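Long-range contacts in putative thiosulfate sulfurtransferase YNJE (Escherichia coli, PDB 2WLR), which catalyses the transfer of sulfur from thiosulfate to cyanide, giving thiocyanate and sulfite, and works as a monomer built from rhodanese domains: residues D147-A153 against T205-R211; Y161-P167 against V248-P254. One frame throughout, in Å; residues are numbered along the deposited sequence.

Contact 1. Residues D147-A153 against T205-R211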
ATOM      1  N   ASP A 147     -16.890 -15.927  -6.815  1.00 15.89           N
ATOM      2  CA  ASP A 147     -17.573 -15.101  -5.842  1.00 16.18           C
ATOM      3  C   ASP A 147     -16.634 -14.025  -5.280  1.00 14.17           C
ATOM      4  O   ASP A 147     -15.434 -14.254  -5.130  1.00 13.41           O
ATOM      5  CB  ASP A 147     -18.087 -15.976  -4.684  1.00 16.89           C
ATOM      6  CG  ASP A 147     -19.229 -16.900  -5.093  1.00 21.59           C
ATOM      7  OD1 ASP A 147     -19.938 -16.601  -6.075  1.00 26.15           O
ATOM      8  OD2 ASP A 147     -19.423 -17.915  -4.391  1.00 27.14           O
ATOM      9  N   TRP A 148     -17.208 -12.871  -4.982  1.00 12.39           N
ATOM     10  CA  TRP A 148     -16.467 -11.770  -4.380  1.00 13.69           C
ATOM     11  C   TRP A 148     -17.300 -11.029  -3.338  1.00 13.32           C
ATOM     12  O   TRP A 148     -18.542 -10.997  -3.369  1.00 13.73           O
ATOM     13  CB  TRP A 148     -15.910 -10.816  -5.466  1.00 13.38           C
ATOM     14  CG  TRP A 148     -16.939 -10.229  -6.422  1.00 15.40           C
ATOM     15  CD1 TRP A 148     -17.317 -10.736  -7.645  1.00 15.05           C
ATOM     16  CD2 TRP A 148     -17.677  -9.024  -6.253  1.00 16.74           C
ATOM     17  NE1 TRP A 148     -18.265  -9.947  -8.208  1.00 18.04           N
ATOM     18  CE2 TRP A 148     -18.507  -8.878  -7.386  1.00 17.20           C
ATOM     19  CE3 TRP A 148     -17.739  -8.070  -5.247  1.00 20.24           C
ATOM     20  CZ2 TRP A 148     -19.392  -7.809  -7.533  1.00 19.20           C
ATOM     21  CZ3 TRP A 148     -18.614  -7.010  -5.387  1.00 22.04           C
ATOM     22  CH2 TRP A 148     -19.436  -6.886  -6.523  1.00 18.90           C
ATOM     23  N   LYS A 149     -16.587 -10.421  -2.395  1.00 12.32           N
ATOM     24  CA  LYS A 149     -17.142  -9.623  -1.340  1.00 13.07           C
ATOM     25  C   LYS A 149     -16.349  -8.321  -1.267  1.00 11.76           C
ATOM     26  O   LYS A 149     -15.108  -8.353  -1.428  1.00 11.71           O
ATOM     27  CB  LYS A 149     -17.009 -10.352   0.002  1.00 13.02           C
ATOM     28  CG  LYS A 149     -17.650 -11.715   0.097  1.00 17.06           C
ATOM     29  CD  LYS A 149     -19.162 -11.598   0.038  1.00 17.53           C
ATOM     30  CE  LYS A 149     -19.890 -12.740   0.785  1.00 20.14           C
ATOM     31  NZ  LYS A 149     -20.354 -13.771  -0.154  1.00 23.00           N
ATOM     32  N   VAL A 150     -17.033  -7.226  -0.984  1.00 10.77           N
ATOM     33  CA  VAL A 150     -16.428  -5.946  -0.632  1.00 11.25           C
ATOM     34  C   VAL A 150     -16.737  -5.656   0.826  1.00 10.31           C
ATOM     35  O   VAL A 150     -17.873  -5.797   1.262  1.00 10.43           O
ATOM     36  CB  VAL A 150     -16.927  -4.813  -1.509  1.00 12.15           C
ATOM     37  CG1 VAL A 150     -16.290  -3.484  -1.091  1.00 13.21           C
ATOM     38  CG2 VAL A 150     -16.608  -5.110  -2.971  1.00 14.28           C
ATOM     39  N   ILE A 151     -15.726  -5.301   1.599  1.00  9.77           N
ATOM     40  CA  ILE A 151     -15.857  -5.174   3.038  1.00 10.50           C
ATOM     41  C   ILE A 151     -15.108  -3.971   3.538  1.00  9.93           C
ATOM     42  O   ILE A 151     -13.894  -3.834   3.269  1.00  9.72           O
ATOM     43  CB  ILE A 151     -15.306  -6.420   3.755  1.00  9.66           C
ATOM     44  CG1 ILE A 151     -15.903  -7.718   3.171  1.00 12.48           C
ATOM     45  CG2 ILE A 151     -15.619  -6.362   5.239  1.00 11.44           C
ATOM     46  CD1 ILE A 151     -15.599  -8.955   3.952  1.00 12.51           C
ATOM     47  N   GLU A 152     -15.799  -3.128   4.295  1.00 10.14           N
ATOM     48  CA  GLU A 152     -15.208  -2.005   5.021  1.00  9.86           C
ATOM     49  C   GLU A 152     -14.708  -2.505   6.362  1.00 10.03           C
ATOM     50  O   GLU A 152     -15.416  -3.214   7.075  1.00 11.37           O
ATOM     51  CB  GLU A 152     -16.211  -0.867   5.295  1.00 10.13           C
ATOM     52  CG  GLU A 152     -15.563   0.301   5.990  1.00 11.10           C
ATOM     53  CD  GLU A 152     -16.360   1.606   5.995  1.00 12.97           C
ATOM     54  OE1 GLU A 152     -17.282   1.827   5.161  1.00 12.23           O
ATOM     55  OE2 GLU A 152     -15.987   2.473   6.836  1.00 15.16           O
ATOM     56  N   ALA A 153     -13.471  -2.157   6.706  1.00  9.78           N
ATOM     57  CA  ALA A 153     -12.871  -2.522   7.990  1.00 10.13           C
ATOM     58  C   ALA A 153     -12.590  -1.267   8.803  1.00 11.68           C
ATOM     59  O   ALA A 153     -12.081  -0.275   8.277  1.00 11.89           O
ATOM     60  CB  ALA A 153     -11.538  -3.336   7.760  1.00 11.13           C
ATOM     61  N   THR A 205     -13.076 -14.036  -3.475  1.00 11.52           N
ATOM     62  CA  THR A 205     -12.240 -12.835  -3.550  1.00 11.29           C
ATOM     63  C   THR A 205     -12.762 -11.827  -2.540  1.00 11.20           C
ATOM     64  O   THR A 205     -13.936 -11.537  -2.497  1.00 12.47           O
ATOM     65  CB  THR A 205     -12.242 -12.187  -4.935  1.00 10.83           C
ATOM     66  OG1 THR A 205     -11.715 -13.116  -5.883  1.00 12.75           O
ATOM     67  CG2 THR A 205     -11.380 -10.887  -4.937  1.00 12.07           C
ATOM     68  N   VAL A 206     -11.867 -11.268  -1.733  1.00  9.16           N
ATOM     69  CA  VAL A 206     -12.261 -10.261  -0.742  1.00  9.43           C
ATOM     70  C   VAL A 206     -11.559  -8.948  -1.069  1.00  8.78           C
ATOM     71  O   VAL A 206     -10.318  -8.908  -1.133  1.00  9.46           O
ATOM     72  CB  VAL A 206     -11.951 -10.705   0.665  1.00  9.09           C
ATOM     73  CG1 VAL A 206     -12.345  -9.624   1.643  1.00 10.10           C
ATOM     74  CG2 VAL A 206     -12.657 -12.055   1.028  1.00 10.38           C
ATOM     75  N   ILE A 207     -12.339  -7.904  -1.256  1.00  9.06           N
ATOM     76  CA  ILE A 207     -11.817  -6.553  -1.464  1.00  9.50           C
ATOM     77  C   ILE A 207     -12.122  -5.756  -0.194  1.00  9.13           C
ATOM     78  O   ILE A 207     -13.275  -5.482   0.107  1.00 10.00           O
ATOM     79  CB  ILE A 207     -12.401  -5.899  -2.736  1.00 11.09           C
ATOM     80  CG1 ILE A 207     -12.164  -6.807  -3.954  1.00 12.78           C
ATOM     81  CG2 ILE A 207     -11.795  -4.533  -2.970  1.00 13.00           C
ATOM     82  CD1 ILE A 207     -13.376  -6.998  -4.754  1.00 14.49           C
ATOM     83  N   LEU A 208     -11.093  -5.362   0.517  1.00  8.37           N
ATOM     84  CA  LEU A 208     -11.206  -4.606   1.750  1.00  9.08           C
ATOM     85  C   LEU A 208     -10.881  -3.147   1.532  1.00  9.40           C
ATOM     86  O   LEU A 208      -9.984  -2.784   0.742  1.00 10.62           O
ATOM     87  CB  LEU A 208     -10.269  -5.192   2.819  1.00  9.70           C
ATOM     88  CG  LEU A 208     -10.766  -6.508   3.431  1.00 11.02           C
ATOM     89  CD1 LEU A 208      -9.632  -7.463   3.747  1.00 11.08           C
ATOM     90  CD2 LEU A 208     -11.640  -6.204   4.671  1.00 13.02           C
ATOM     91  N   TYR A 209     -11.573  -2.295   2.269  1.00  8.91           N
ATOM     92  CA  TYR A 209     -11.226  -0.883   2.318  1.00  8.15           C
ATOM     93  C   TYR A 209     -11.460  -0.361   3.687  1.00  9.11           C
ATOM     94  O   TYR A 209     -12.193  -0.939   4.469  1.00  9.45           O
ATOM     95  CB  TYR A 209     -11.986  -0.030   1.289  1.00  8.72           C
ATOM     96  CG  TYR A 209     -13.454   0.236   1.637  1.00  9.76           C
ATOM     97  CD1 TYR A 209     -14.447  -0.689   1.357  1.00  9.99           C
ATOM     98  CD2 TYR A 209     -13.826   1.425   2.252  1.00  9.45           C
ATOM     99  CE1 TYR A 209     -15.782  -0.419   1.699  1.00  9.67           C
ATOM    100  CE2 TYR A 209     -15.139   1.676   2.575  1.00  9.19           C
ATOM    101  CZ  TYR A 209     -16.094   0.764   2.299  1.00  9.94           C
ATOM    102  OH  TYR A 209     -17.420   1.019   2.638  1.00 10.30           O
ATOM    103  N   GLY A 210     -10.822   0.745   3.984  1.00 10.47           N
ATOM    104  CA  GLY A 210     -11.028   1.401   5.269  1.00 11.21           C
ATOM    105  C   GLY A 210     -11.042   2.894   5.091  1.00 11.20           C
ATOM    106  O   GLY A 210     -10.592   3.404   4.096  1.00 10.91           O
ATOM    107  N   ARG A 211     -11.546   3.609   6.088  1.00 12.59           N
ATOM    108  CA  ARG A 211     -11.312   5.024   6.144  1.00 13.36           C
ATOM    109  C   ARG A 211      -9.803   5.238   6.317  1.00 12.97           C
ATOM    110  O   ARG A 211      -9.256   6.202   5.814  1.00 14.64           O
ATOM    111  CB  ARG A 211     -12.089   5.701   7.288  1.00 14.55           C
ATOM    112  CG  ARG A 211     -13.337   6.509   6.828  1.00 16.86           C
ATOM    113  CD  ARG A 211     -14.556   5.653   6.510  1.00 16.75           C
ATOM    114  NE  ARG A 211     -15.666   6.514   6.079  1.00 20.66           N
ATOM    115  CZ  ARG A 211     -16.871   6.115   5.677  1.00 17.83           C
ATOM    116  NH1 ARG A 211     -17.204   4.834   5.632  1.00 15.22           N
ATOM    117  NH2 ARG A 211     -17.729   7.045   5.313  1.00 20.79           N
TER
HETATM  118  O   HOH W   1     -13.271 -15.247  -6.761  1.00 16.37           O
HETATM  119  O   HOH W   2     -13.495   2.313   7.697  1.00 19.09           O

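Contact 2. Residues Y161-P167 against V248-P254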
ATOM      1  N   TYR A 161     -19.489   4.123   8.525  1.00 14.67           N
ATOM      2  CA  TYR A 161     -20.154   3.192   7.621  1.00 14.16           C
ATOM      3  C   TYR A 161     -21.673   3.372   7.630  1.00 14.43           C
ATOM      4  O   TYR A 161     -22.296   3.286   6.597  1.00 14.12           O
ATOM      5  CB  TYR A 161     -19.816   1.753   8.002  1.00 13.96           C
ATOM      6  CG  TYR A 161     -20.552   0.656   7.235  1.00 13.17           C
ATOM      7  CD1 TYR A 161     -21.861   0.276   7.584  1.00 12.67           C
ATOM      8  CD2 TYR A 161     -19.948  -0.047   6.193  1.00 13.98           C
ATOM      9  CE1 TYR A 161     -22.516  -0.743   6.914  1.00 14.27           C
ATOM     10  CE2 TYR A 161     -20.604  -1.067   5.526  1.00 13.26           C
ATOM     11  CZ  TYR A 161     -21.915  -1.414   5.878  1.00 12.64           C
ATOM     12  OH  TYR A 161     -22.549  -2.425   5.199  1.00 13.48           O
ATOM     13  N   LEU A 162     -22.257   3.619   8.792  1.00 14.90           N
ATOM     14  CA  LEU A 162     -23.720   3.782   8.826  1.00 16.03           C
ATOM     15  C   LEU A 162     -24.201   5.004   8.023  1.00 16.29           C
ATOM     16  O   LEU A 162     -25.327   5.008   7.510  1.00 16.17           O
ATOM     17  CB  LEU A 162     -24.217   3.909  10.262  1.00 16.16           C
ATOM     18  CG  LEU A 162     -23.949   2.729  11.192  1.00 16.81           C
ATOM     19  CD1 LEU A 162     -24.411   3.049  12.625  1.00 18.54           C
ATOM     20  CD2 LEU A 162     -24.610   1.490  10.678  1.00 20.11           C
ATOM     21  N   ILE A 163     -23.378   6.040   7.951  1.00 16.84           N
ATOM     22  CA  ILE A 163     -23.718   7.262   7.240  1.00 17.57           C
ATOM     23  C   ILE A 163     -23.520   7.080   5.726  1.00 16.94           C
ATOM     24  O   ILE A 163     -24.374   7.440   4.934  1.00 17.13           O
ATOM     25  CB  ILE A 163     -22.886   8.443   7.755  1.00 17.96           C
ATOM     26  CG1 ILE A 163     -23.079   8.653   9.267  1.00 20.76           C
ATOM     27  CG2 ILE A 163     -23.226   9.724   6.964  1.00 19.28           C
ATOM     28  CD1 ILE A 163     -24.490   8.992   9.669  1.00 23.45           C
ATOM     29  N   SER A 164     -22.362   6.549   5.340  1.00 16.20           N
ATOM     30  CA  SER A 164     -22.045   6.287   3.934  1.00 16.48           C
ATOM     31  C   SER A 164     -21.028   5.148   3.844  1.00 14.31           C
ATOM     32  O   SER A 164     -20.078   5.105   4.606  1.00 14.15           O
ATOM     33  CB  SER A 164     -21.437   7.531   3.284  1.00 17.50           C
ATOM     34  OG  SER A 164     -21.527   7.435   1.885  1.00 22.36           O
ATOM     35  N   HIS A 165     -21.258   4.233   2.915  1.00 13.31           N
ATOM     36  CA  HIS A 165     -20.315   3.167   2.563  1.00 12.38           C
ATOM     37  C   HIS A 165     -20.431   2.809   1.098  1.00 12.28           C
ATOM     38  O   HIS A 165     -21.349   3.269   0.381  1.00 12.26           O
ATOM     39  CB  HIS A 165     -20.454   1.923   3.455  1.00 12.57           C
ATOM     40  CG  HIS A 165     -21.847   1.391   3.584  1.00 12.55           C
ATOM     41  ND1 HIS A 165     -22.403   0.495   2.699  1.00 12.45           N
ATOM     42  CD2 HIS A 165     -22.754   1.559   4.571  1.00 12.67           C
ATOM     43  CE1 HIS A 165     -23.641   0.210   3.096  1.00  9.98           C
ATOM     44  NE2 HIS A 165     -23.864   0.830   4.234  1.00 13.28           N
ATOM     45  N   ILE A 166     -19.498   1.987   0.642  1.00 10.81           N
ATOM     46  CA  ILE A 166     -19.488   1.556  -0.755  1.00 11.10           C
ATOM     47  C   ILE A 166     -20.681   0.616  -0.969  1.00 11.35           C
ATOM     48  O   ILE A 166     -20.946  -0.233  -0.134  1.00 12.15           O
ATOM     49  CB  ILE A 166     -18.141   0.906  -1.100  1.00 11.39           C
ATOM     50  CG1 ILE A 166     -17.062   1.968  -1.072  1.00 11.03           C
ATOM     51  CG2 ILE A 166     -18.190   0.196  -2.468  1.00 10.97           C
ATOM     52  CD1 ILE A 166     -15.676   1.409  -1.339  1.00 11.64           C
ATOM     53  N   PRO A 167     -21.419   0.802  -2.072  1.00 12.30           N
ATOM     54  CA  PRO A 167     -22.606  -0.040  -2.270  1.00 12.99           C
ATOM     55  C   PRO A 167     -22.269  -1.513  -2.245  1.00 13.93           C
ATOM     56  O   PRO A 167     -21.299  -1.923  -2.876  1.00 15.22           O
ATOM     57  CB  PRO A 167     -23.095   0.384  -3.647  1.00 13.97           C
ATOM     58  CG  PRO A 167     -22.647   1.823  -3.760  1.00 13.14           C
ATOM     59  CD  PRO A 167     -21.304   1.834  -3.122  1.00 12.07           C
ATOM     60  N   VAL A 248     -23.236   5.735  -3.179  1.00 15.01           N
ATOM     61  CA  VAL A 248     -23.025   5.217  -1.846  1.00 14.76           C
ATOM     62  C   VAL A 248     -24.296   4.615  -1.299  1.00 14.75           C
ATOM     63  O   VAL A 248     -25.390   4.885  -1.801  1.00 16.36           O
ATOM     64  CB  VAL A 248     -22.512   6.310  -0.887  1.00 13.51           C
ATOM     65  CG1 VAL A 248     -21.179   6.888  -1.395  1.00 15.85           C
ATOM     66  CG2 VAL A 248     -23.557   7.425  -0.680  1.00 17.48           C
ATOM     67  N   GLU A 249     -24.137   3.782  -0.276  1.00 15.26           N
ATOM     68  CA  GLU A 249     -25.262   3.259   0.489  1.00 15.59           C
ATOM     69  C   GLU A 249     -25.105   3.641   1.953  1.00 16.04           C
ATOM     70  O   GLU A 249     -24.052   4.048   2.394  1.00 13.67           O
ATOM     71  CB  GLU A 249     -25.398   1.749   0.302  1.00 16.69           C
ATOM     72  CG  GLU A 249     -25.932   1.383  -1.077  1.00 18.10           C
ATOM     73  CD  GLU A 249     -26.002  -0.113  -1.357  1.00 19.36           C
ATOM     74  OE1 GLU A 249     -25.604  -0.905  -0.485  1.00 19.59           O
ATOM     75  OE2 GLU A 249     -26.419  -0.505  -2.478  1.00 24.04           O
ATOM     76  N   ARG A 250     -26.179   3.500   2.703  1.00 16.35           N
ATOM     77  CA  ARG A 250     -26.177   3.887   4.108  1.00 17.72           C
ATOM     78  C   ARG A 250     -26.871   2.826   4.939  1.00 17.68           C
ATOM     79  O   ARG A 250     -27.470   1.888   4.412  1.00 17.37           O
ATOM     80  CB  ARG A 250     -26.861   5.254   4.286  1.00 19.17           C
ATOM     81  CG  ARG A 250     -28.366   5.260   4.112  1.00 23.50           C
ATOM     82  CD  ARG A 250     -28.919   6.691   4.034  1.00 27.81           C
ATOM     83  NE  ARG A 250     -28.958   7.383   5.333  1.00 32.12           N
ATOM     84  CZ  ARG A 250     -28.012   8.199   5.829  1.00 33.50           C
ATOM     85  NH1 ARG A 250     -26.885   8.465   5.166  1.00 34.88           N
ATOM     86  NH2 ARG A 250     -28.193   8.756   7.033  1.00 33.67           N
ATOM     87  N   GLY A 251     -26.762   2.980   6.246  1.00 17.58           N
ATOM     88  CA  GLY A 251     -27.430   2.109   7.192  1.00 18.16           C
ATOM     89  C   GLY A 251     -26.640   0.906   7.669  1.00 18.72           C
ATOM     90  O   GLY A 251     -25.455   0.705   7.332  1.00 17.98           O
ATOM     91  N   THR A 252     -27.309   0.102   8.484  1.00 18.75           N
ATOM     92  CA  THR A 252     -26.707  -1.072   9.111  1.00 19.72           C
ATOM     93  C   THR A 252     -26.243  -2.087   8.061  1.00 19.16           C
ATOM     94  O   THR A 252     -26.825  -2.187   6.977  1.00 18.93           O
ATOM     95  CB  THR A 252     -27.724  -1.749  10.054  1.00 19.94           C
ATOM     96  OG1 THR A 252     -28.868  -2.136   9.291  1.00 23.79           O
ATOM     97  CG2 THR A 252     -28.150  -0.801  11.153  1.00 20.89           C
ATOM     98  N   PRO A 253     -25.154  -2.833   8.356  1.00 18.92           N
ATOM     99  CA  PRO A 253     -24.739  -3.856   7.385  1.00 19.49           C
ATOM    100  C   PRO A 253     -25.859  -4.867   7.085  1.00 20.47           C
ATOM    101  O   PRO A 253     -26.441  -5.401   8.025  1.00 20.53           O
ATOM    102  CB  PRO A 253     -23.552  -4.558   8.084  1.00 19.03           C
ATOM    103  CG  PRO A 253     -23.099  -3.627   9.117  1.00 19.63           C
ATOM    104  CD  PRO A 253     -24.277  -2.781   9.527  1.00 19.34           C
ATOM    105  N   PRO A 254     -26.138  -5.127   5.796  1.00 20.87           N
ATOM    106  CA  PRO A 254     -27.123  -6.151   5.411  1.00 21.08           C
ATOM    107  C   PRO A 254     -26.744  -7.535   5.888  1.00 20.72           C
ATOM    108  O   PRO A 254     -25.573  -7.805   6.100  1.00 20.96           O
ATOM    109  CB  PRO A 254     -27.065  -6.149   3.881  1.00 21.34           C
ATOM    110  CG  PRO A 254     -26.558  -4.820   3.523  1.00 22.19           C
ATOM    111  CD  PRO A 254     -25.614  -4.418   4.608  1.00 21.37           C
TER

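Contact 1. Residues D147-A153 against T205-R211
Two parallel strands show how backbone pairing sets the rules and side chains fill them in. Asp147 O accepts a hydrogen bond from Thr205 N (2.9 Å), and a water donates to both Asp147 O and Thr205 OG1, a hydroxyl that also bonds Asp230. Trp148 pairs with Thr205, CB to CB at 4.0 Å, while its indole leans onto helix 128-135. Lys149 bonds the other strand through both backbone groups, N to Thr205 O (2.9 Å) and O to Ile207 N (2.8 Å). Val150 meets Ile207 on the same face as Trp148, CG2 to CD1 at 4.1 Å. These are two adjacent inner strands of the five-stranded parallel sheet of the second rhodanese domain, an alpha/beta fold of strand order 1-5-4-2-3; their axes run 4.7 Å apart and 17° from parallel. Ile151, on the opposite face, packs CB against Leu208 CD2 (3.8 Å) beneath helix 213-226, and its N and O bond Ile207 O and Tyr209 N. Glu152 brings a buried carboxylate to the face of Val150: its CB makes a CH-pi contact with Tyr209 (3.9 Å to the ring centroid), OE1 takes a weak hydrogen bond from Tyr209 OH (2.7 Å), whose stronger partner is Ile166 N, and OE2 forms a salt bridge with Arg211 NH1 (2.9 Å). Ala153 N closes the pairing on Tyr209 O (2.8 Å), and a second water joins Ala153 O, Glu152 OE2 and Arg211 N.

Contact 2. Residues Y161-P167 against V248-P254
Segments without regular pairing can still be joined by a few well-placed backbone hydrogen bonds. Here Glu249, His165 and Leu162 lose the most area to the partner segment. Glu249 and His165 form a single antiparallel bridge, a hydrogen-bonded pair: His165 N donates to Glu249 O (2.8 Å) and Glu249 N to His165 O (2.9 Å). The Glu249 side chain runs along Pro167, whose CA lies 3.5 Å from Glu249 CD, and its OE1 is held by the backbone N of Gly168. The imidazole of His165 has Glu249 O over one face and Glu249 CB 3.6 Å from its CE1; ND1 donates to Ile166 O (3.3 Å), while NE2 makes a weak, long hydrogen bond to Gly251 O (3.5 Å). Leu162, in a weakly bonded helical stretch, offers its carbonyl O to Gly251 N (2.8 Å), and its CD2 rests 3.7 Å from Thr252 CA. Gly251 has phi 92° and psi 180° to within a few degrees, a conformation in which a CB would collide with the preceding carbonyl oxygen. Further along the segment, Tyr161 CE1 packs on Pro253 CG (3.7 Å), and Tyr161 OH is bonded to Ala169 O. The contact thus ties the connection between strands 148-154 and 170-173 to the chain that leaves helix 238-243 on its way to the third rhodanese domain. Pro167 touches Trp241 of that helix, Ile166 reaches helix 128-135, and Tyr161 and His165 rest on Glu152 of strand 148-154.

Overall arrangement
Core and surface use different means to the same end. Contact 1 is buried in the sheet, where regular pairing runs the length of two strands and most side chains are apolar; contact 2 lies at the surface, with one isolated bridge, one further strong backbone bond and irregular packing in which proline, leucine and histidine take part. The two do not share strands, but strand 148-154 leads directly into helix 160-163, and their segments alternate along the chain. They meet at the C-terminal ends of the two strands: Tyr209 OH bonds Ile166 N (3.0 Å), and Arg211 NH1 bonds Ser164 O (3.1 Å). The centres lie about 13 Å apart.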